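Local structure of exodeoxyribonuclease III (Methanosarcina mazei, 5J8N) at residues 202-213 against 239-249. The protein probably cleaves DNA at abasic sites and degrades double-stranded DNA from its 3' ends, using magnesium or manganese ions. The protein carries 3 engineered substitutions. Sequence-based numbering, arbitrary orientation. Where two conformers were deposited one is given.
Engineered in segment 202-213: Tyr208 (natural residue Met).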
loop_
_atom_site.group_PDB
_atom_site.type_symbol
_atom_site.label_atom_id
_atom_site.label_comp_id
_atom_site.label_asym_id
_atom_site.label_seq_id
_atom_site.Cartn_x
_atom_site.Cartn_y
_atom_site.Cartn_z
ATOM N N ASN A 202 -10.310 5.051 -12.880
ATOM C CA ASN A 202 -8.966 4.999 -12.335
ATOM C C ASN A 202 -8.877 3.915 -11.275
ATOM O O ASN A 202 -9.400 4.079 -10.148
ATOM C CB ASN A 202 -8.611 6.366 -11.745
ATOM C CG ASN A 202 -8.297 7.370 -12.815
ATOM O OD1 ASN A 202 -7.376 7.151 -13.610
ATOM N ND2 ASN A 202 -9.076 8.463 -12.885
ATOM N N TYR A 203 -8.293 2.768 -11.685
ATOM C CA TYR A 203 -8.267 1.587 -10.848
ATOM C C TYR A 203 -6.860 1.077 -10.669
ATOM O O TYR A 203 -5.950 1.393 -11.448
ATOM C CB TYR A 203 -9.145 0.492 -11.490
ATOM C CG TYR A 203 -10.519 0.960 -11.874
ATOM C CD1 TYR A 203 -11.328 1.639 -10.964
ATOM C CD2 TYR A 203 -11.022 0.730 -13.154
ATOM C CE1 TYR A 203 -12.589 2.090 -11.327
ATOM C CE2 TYR A 203 -12.299 1.149 -13.538
ATOM C CZ TYR A 203 -13.064 1.841 -12.621
ATOM O OH TYR A 203 -14.298 2.312 -13.002
ATOM N N SER A 204 -6.676 0.202 -9.685
ATOM C CA SER A 204 -5.341 -0.364 -9.433
ATOM C C SER A 204 -5.384 -1.868 -9.314
ATOM O O SER A 204 -4.358 -2.470 -9.013
ATOM C CB SER A 204 -4.707 0.236 -8.154
ATOM O OG SER A 204 -5.483 -0.165 -7.003
ATOM N N TRP A 205 -6.540 -2.492 -9.506
ATOM C CA TRP A 205 -6.696 -3.962 -9.434
ATOM C C TRP A 205 -7.724 -4.407 -10.431
ATOM O O TRP A 205 -8.754 -3.742 -10.624
ATOM C CB TRP A 205 -7.154 -4.389 -7.998
ATOM C CG TRP A 205 -7.357 -5.870 -7.925
ATOM C CD1 TRP A 205 -6.388 -6.840 -7.664
ATOM C CD2 TRP A 205 -8.581 -6.604 -8.171
ATOM N NE1 TRP A 205 -6.948 -8.107 -7.740
ATOM C CE2 TRP A 205 -8.278 -8.009 -8.078
ATOM C CE3 TRP A 205 -9.891 -6.228 -8.525
ATOM C CZ2 TRP A 205 -9.229 -8.994 -8.245
ATOM C CZ3 TRP A 205 -10.830 -7.242 -8.739
ATOM C CH2 TRP A 205 -10.491 -8.605 -8.585
ATOM N N TRP A 206 -7.437 -5.549 -11.055
ATOM C CA TRP A 206 -8.378 -6.183 -11.966
ATOM C C TRP A 206 -8.297 -7.677 -11.773
ATOM O O TRP A 206 -7.194 -8.207 -11.529
ATOM C CB TRP A 206 -8.088 -5.890 -13.461
ATOM C CG TRP A 206 -7.921 -4.403 -13.797
ATOM C CD1 TRP A 206 -8.829 -3.622 -14.411
ATOM C CD2 TRP A 206 -6.779 -3.579 -13.537
ATOM N NE1 TRP A 206 -8.344 -2.324 -14.545
ATOM C CE2 TRP A 206 -7.078 -2.296 -14.014
ATOM C CE3 TRP A 206 -5.522 -3.820 -12.945
ATOM C CZ2 TRP A 206 -6.173 -1.253 -13.948
ATOM C CZ3 TRP A 206 -4.618 -2.763 -12.851
ATOM C CH2 TRP A 206 -4.969 -1.491 -13.366
ATOM N N SER A 207 -9.425 -8.363 -11.896
ATOM C CA SER A 207 -9.430 -9.819 -11.875
ATOM C C SER A 207 -8.515 -10.345 -12.995
ATOM O O SER A 207 -8.356 -9.730 -14.043
ATOM C CB SER A 207 -10.868 -10.298 -12.080
ATOM O OG SER A 207 -10.911 -11.735 -12.203
ATOM N N TYR A 208 -7.934 -11.527 -12.771
ATOM C CA TYR A 208 -7.271 -12.259 -13.855
ATOM C C TYR A 208 -8.233 -12.906 -14.826
ATOM O O TYR A 208 -7.819 -13.528 -15.803
ATOM C CB TYR A 208 -6.385 -13.342 -13.267
ATOM C CG TYR A 208 -5.112 -12.928 -12.561
ATOM C CD1 TYR A 208 -4.026 -12.443 -13.251
ATOM C CD2 TYR A 208 -4.999 -13.120 -11.197
ATOM C CE1 TYR A 208 -2.806 -12.118 -12.537
ATOM C CE2 TYR A 208 -3.823 -12.839 -10.477
ATOM C CZ TYR A 208 -2.747 -12.341 -11.178
ATOM O OH TYR A 208 -1.574 -12.104 -10.487
ATOM N N ARG A 209 -9.537 -12.794 -14.595
ATOM C CA ARG A 209 -10.540 -13.293 -15.532
ATOM C C ARG A 209 -10.240 -12.744 -16.918
ATOM O O ARG A 209 -9.900 -11.536 -17.050
ATOM C CB ARG A 209 -11.958 -12.869 -15.115
ATOM C CG ARG A 209 -12.604 -13.636 -13.970
ATOM C CD ARG A 209 -13.992 -13.010 -13.614
ATOM N NE ARG A 209 -13.889 -11.579 -13.286
ATOM C CZ ARG A 209 -14.193 -10.585 -14.126
ATOM N NH1 ARG A 209 -14.045 -9.310 -13.740
ATOM N NH2 ARG A 209 -14.632 -10.869 -15.354
ATOM N N THR A 210 -10.383 -13.567 -17.939
ATOM C CA THR A 210 -9.949 -13.171 -19.270
ATOM C C THR A 210 -10.569 -11.841 -19.680
ATOM O O THR A 210 -11.778 -11.704 -19.649
ATOM C CB THR A 210 -10.295 -14.272 -20.276
ATOM O OG1 THR A 210 -9.625 -15.489 -19.888
ATOM C CG2 THR A 210 -9.910 -13.888 -21.708
ATOM N N GLY A 211 -9.711 -10.916 -20.072
ATOM C CA GLY A 211 -10.128 -9.613 -20.601
ATOM C C GLY A 211 -10.532 -8.574 -19.563
ATOM O O GLY A 211 -10.804 -7.431 -19.939
ATOM N N ALA A 212 -10.567 -8.900 -18.274
ATOM C CA ALA A 212 -11.033 -7.923 -17.323
ATOM C C ALA A 212 -10.147 -6.720 -17.284
ATOM O O ALA A 212 -10.631 -5.567 -17.252
ATOM C CB ALA A 212 -11.156 -8.514 -15.929
ATOM N N ARG A 213 -8.830 -6.923 -17.265
ATOM C CA ARG A 213 -7.939 -5.758 -17.230
ATOM C C ARG A 213 -7.982 -4.968 -18.551
ATOM O O ARG A 213 -8.069 -3.734 -18.518
ATOM C CB ARG A 213 -6.499 -6.178 -16.887
ATOM C CG ARG A 213 -5.539 -4.981 -16.728
ATOM C CD ARG A 213 -4.255 -5.430 -16.055
ATOM N NE ARG A 213 -3.345 -4.307 -15.885
ATOM C CZ ARG A 213 -2.276 -4.334 -15.088
ATOM N NH1 ARG A 213 -1.966 -5.439 -14.481
ATOM N NH2 ARG A 213 -1.511 -3.265 -14.946
ATOM N N ILE A 239 -1.376 6.671 -10.691
ATOM C CA ILE A 239 -1.616 5.246 -10.807
ATOM C C ILE A 239 -0.843 4.869 -12.061
ATOM O O ILE A 239 -0.759 5.625 -13.021
ATOM C CB ILE A 239 -3.102 4.899 -10.914
ATOM C CG1 ILE A 239 -3.830 5.429 -9.679
ATOM C CG2 ILE A 239 -3.315 3.396 -11.022
ATOM C CD1 ILE A 239 -5.345 5.380 -9.864
ATOM N N TYR A 240 -0.256 3.659 -12.029
ATOM C CA TYR A 240 0.604 3.179 -13.132
ATOM C C TYR A 240 0.033 1.934 -13.834
ATOM O O TYR A 240 0.584 0.828 -13.710
ATOM C CB TYR A 240 2.025 2.846 -12.572
ATOM C CG TYR A 240 2.786 4.034 -12.062
ATOM C CD1 TYR A 240 2.618 4.473 -10.741
ATOM C CD2 TYR A 240 3.722 4.668 -12.861
ATOM C CE1 TYR A 240 3.358 5.576 -10.282
ATOM C CE2 TYR A 240 4.405 5.784 -12.398
ATOM C CZ TYR A 240 4.231 6.196 -11.110
ATOM O OH TYR A 240 4.999 7.298 -10.651
ATOM N N PRO A 241 -1.081 2.093 -14.536
ATOM C CA PRO A 241 -1.748 0.929 -15.122
ATOM C C PRO A 241 -0.916 0.261 -16.226
ATOM O O PRO A 241 -1.243 -0.874 -16.626
ATOM C CB PRO A 241 -3.073 1.520 -15.675
ATOM C CG PRO A 241 -2.762 2.973 -15.923
ATOM C CD PRO A 241 -1.781 3.354 -14.838
ATOM N N GLU A 242 0.123 0.920 -16.702
ATOM C CA GLU A 242 0.995 0.349 -17.736
ATOM C C GLU A 242 1.987 -0.645 -17.142
ATOM O O GLU A 242 2.638 -1.343 -17.914
ATOM C CB GLU A 242 1.737 1.460 -18.525
ATOM C CG GLU A 242 2.846 2.201 -17.712
ATOM C CD GLU A 242 2.380 3.335 -16.797
ATOM O OE1 GLU A 242 3.218 4.177 -16.436
ATOM O OE2 GLU A 242 1.186 3.418 -16.439
ATOM N N ILE A 243 2.089 -0.768 -15.832
ATOM C CA ILE A 243 3.050 -1.698 -15.230
ATOM C C ILE A 243 2.370 -3.025 -14.944
ATOM O O ILE A 243 1.423 -3.082 -14.149
ATOM C CB ILE A 243 3.662 -1.106 -13.951
ATOM C CG1 ILE A 243 4.431 0.160 -14.350
ATOM C CG2 ILE A 243 4.593 -2.162 -13.244
ATOM C CD1 ILE A 243 5.117 0.869 -13.236
ATOM N N MET A 244 2.827 -4.065 -15.630
ATOM C CA MET A 244 2.224 -5.411 -15.643
ATOM C C MET A 244 2.928 -6.300 -14.651
ATOM O O MET A 244 3.964 -5.944 -14.114
ATOM C CB MET A 244 2.310 -6.006 -17.065
ATOM C CG MET A 244 1.736 -5.060 -18.161
ATOM S SD MET A 244 0.045 -4.547 -17.827
ATOM C CE MET A 244 -0.979 -5.916 -18.087
ATOM N N GLY A 245 2.355 -7.478 -14.466
ATOM C CA GLY A 245 3.012 -8.534 -13.696
ATOM C C GLY A 245 2.282 -8.971 -12.438
ATOM O O GLY A 245 2.676 -9.983 -11.855
ATOM N N SER A 246 1.263 -8.235 -12.061
ATOM C CA SER A 246 0.478 -8.588 -10.904
ATOM C C SER A 246 -0.997 -8.332 -11.202
ATOM O O SER A 246 -1.344 -7.723 -12.247
ATOM C CB SER A 246 0.931 -7.713 -9.727
ATOM O OG SER A 246 0.106 -7.859 -8.562
ATOM N N ASP A 247 -1.900 -8.767 -10.331
ATOM C CA ASP A 247 -3.304 -8.350 -10.478
ATOM C C ASP A 247 -3.511 -6.907 -10.085
ATOM O O ASP A 247 -4.493 -6.333 -10.512
ATOM C CB ASP A 247 -4.276 -9.292 -9.703
ATOM C CG ASP A 247 -3.927 -9.512 -8.235
ATOM O OD1 ASP A 247 -2.805 -9.239 -7.746
ATOM O OD2 ASP A 247 -4.862 -10.002 -7.525
ATOM N N HIS A 248 -2.626 -6.340 -9.255
ATOM C CA HIS A 248 -2.623 -4.903 -8.986
ATOM C C HIS A 248 -1.607 -4.211 -9.898
ATOM O O HIS A 248 -0.629 -4.843 -10.335
ATOM C CB HIS A 248 -2.190 -4.579 -7.556
ATOM C CG HIS A 248 -3.087 -5.126 -6.496
ATOM N ND1 HIS A 248 -3.823 -4.310 -5.658
ATOM C CD2 HIS A 248 -3.314 -6.399 -6.103
ATOM C CE1 HIS A 248 -4.471 -5.072 -4.787
ATOM N NE2 HIS A 248 -4.193 -6.334 -5.055
ATOM N N CYS A 249 -1.816 -2.917 -10.130
ATOM C CA CYS A 249 -0.727 -2.081 -10.659
ATOM C C CYS A 249 -0.240 -1.159 -9.574
ATOM O O CYS A 249 -0.906 -0.974 -8.556
ATOM C CB CYS A 249 -1.183 -1.279 -11.909
ATOM S SG CYS A 249 -2.307 0.089 -11.541
HETATM O O HOH W 1 0.540 -11.856 -12.199
HETATM O O HOH W 2 0.486 -5.286 -12.857
HETATM O O HOH W 3 -3.705 -1.906 -17.529
HETATM O O HOH W 4 -2.922 -8.240 -14.541
#
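Arg213 reaches the 239-249 loop on a fully extended chain, CG anti to the backbone N (chi1 -176°), while Trp205, turned the same way (178°), swings its indole toward Asp247 and His248. The guanidinium lies sandwiched, Met244 SD over one face and Trp206 CZ3 over the other. Arg213 NH2 donates twice, to Pro241 O (2.9 Å) and Ile243 O (3.0 Å), both met from above their carbonyl planes; water 3 joins NE to Pro241 O, and water 4 links NH1 to Ser246 O. Trp206 also sets its ring edge against Cys249, SG 3.6 Å from Trp206 CH2. Backbone bonds from Trp206 N to Asp247 O (3.1 Å) and from Cys249 N to Ser204 O (2.8 Å) flank the single Trp205-His248 bridge. Trp205 NE1 donates in its ring plane to Asp247 OD2 (2.8 Å), striking the carboxylate from above, and the indole edge meets the His248 face. Engineered Tyr208 lays its ring over Asp247 CB, its OH bonded to Asn12, a magnesium ligand. His248 ND1 is hydrogen-bonded to OD2 of Asp222, predicted to matter for catalysis. Asp247, a predicted metal ligand, and His248, the predicted proton acceptor, are probably held in place by the indole, the backbone pairing and Asp222.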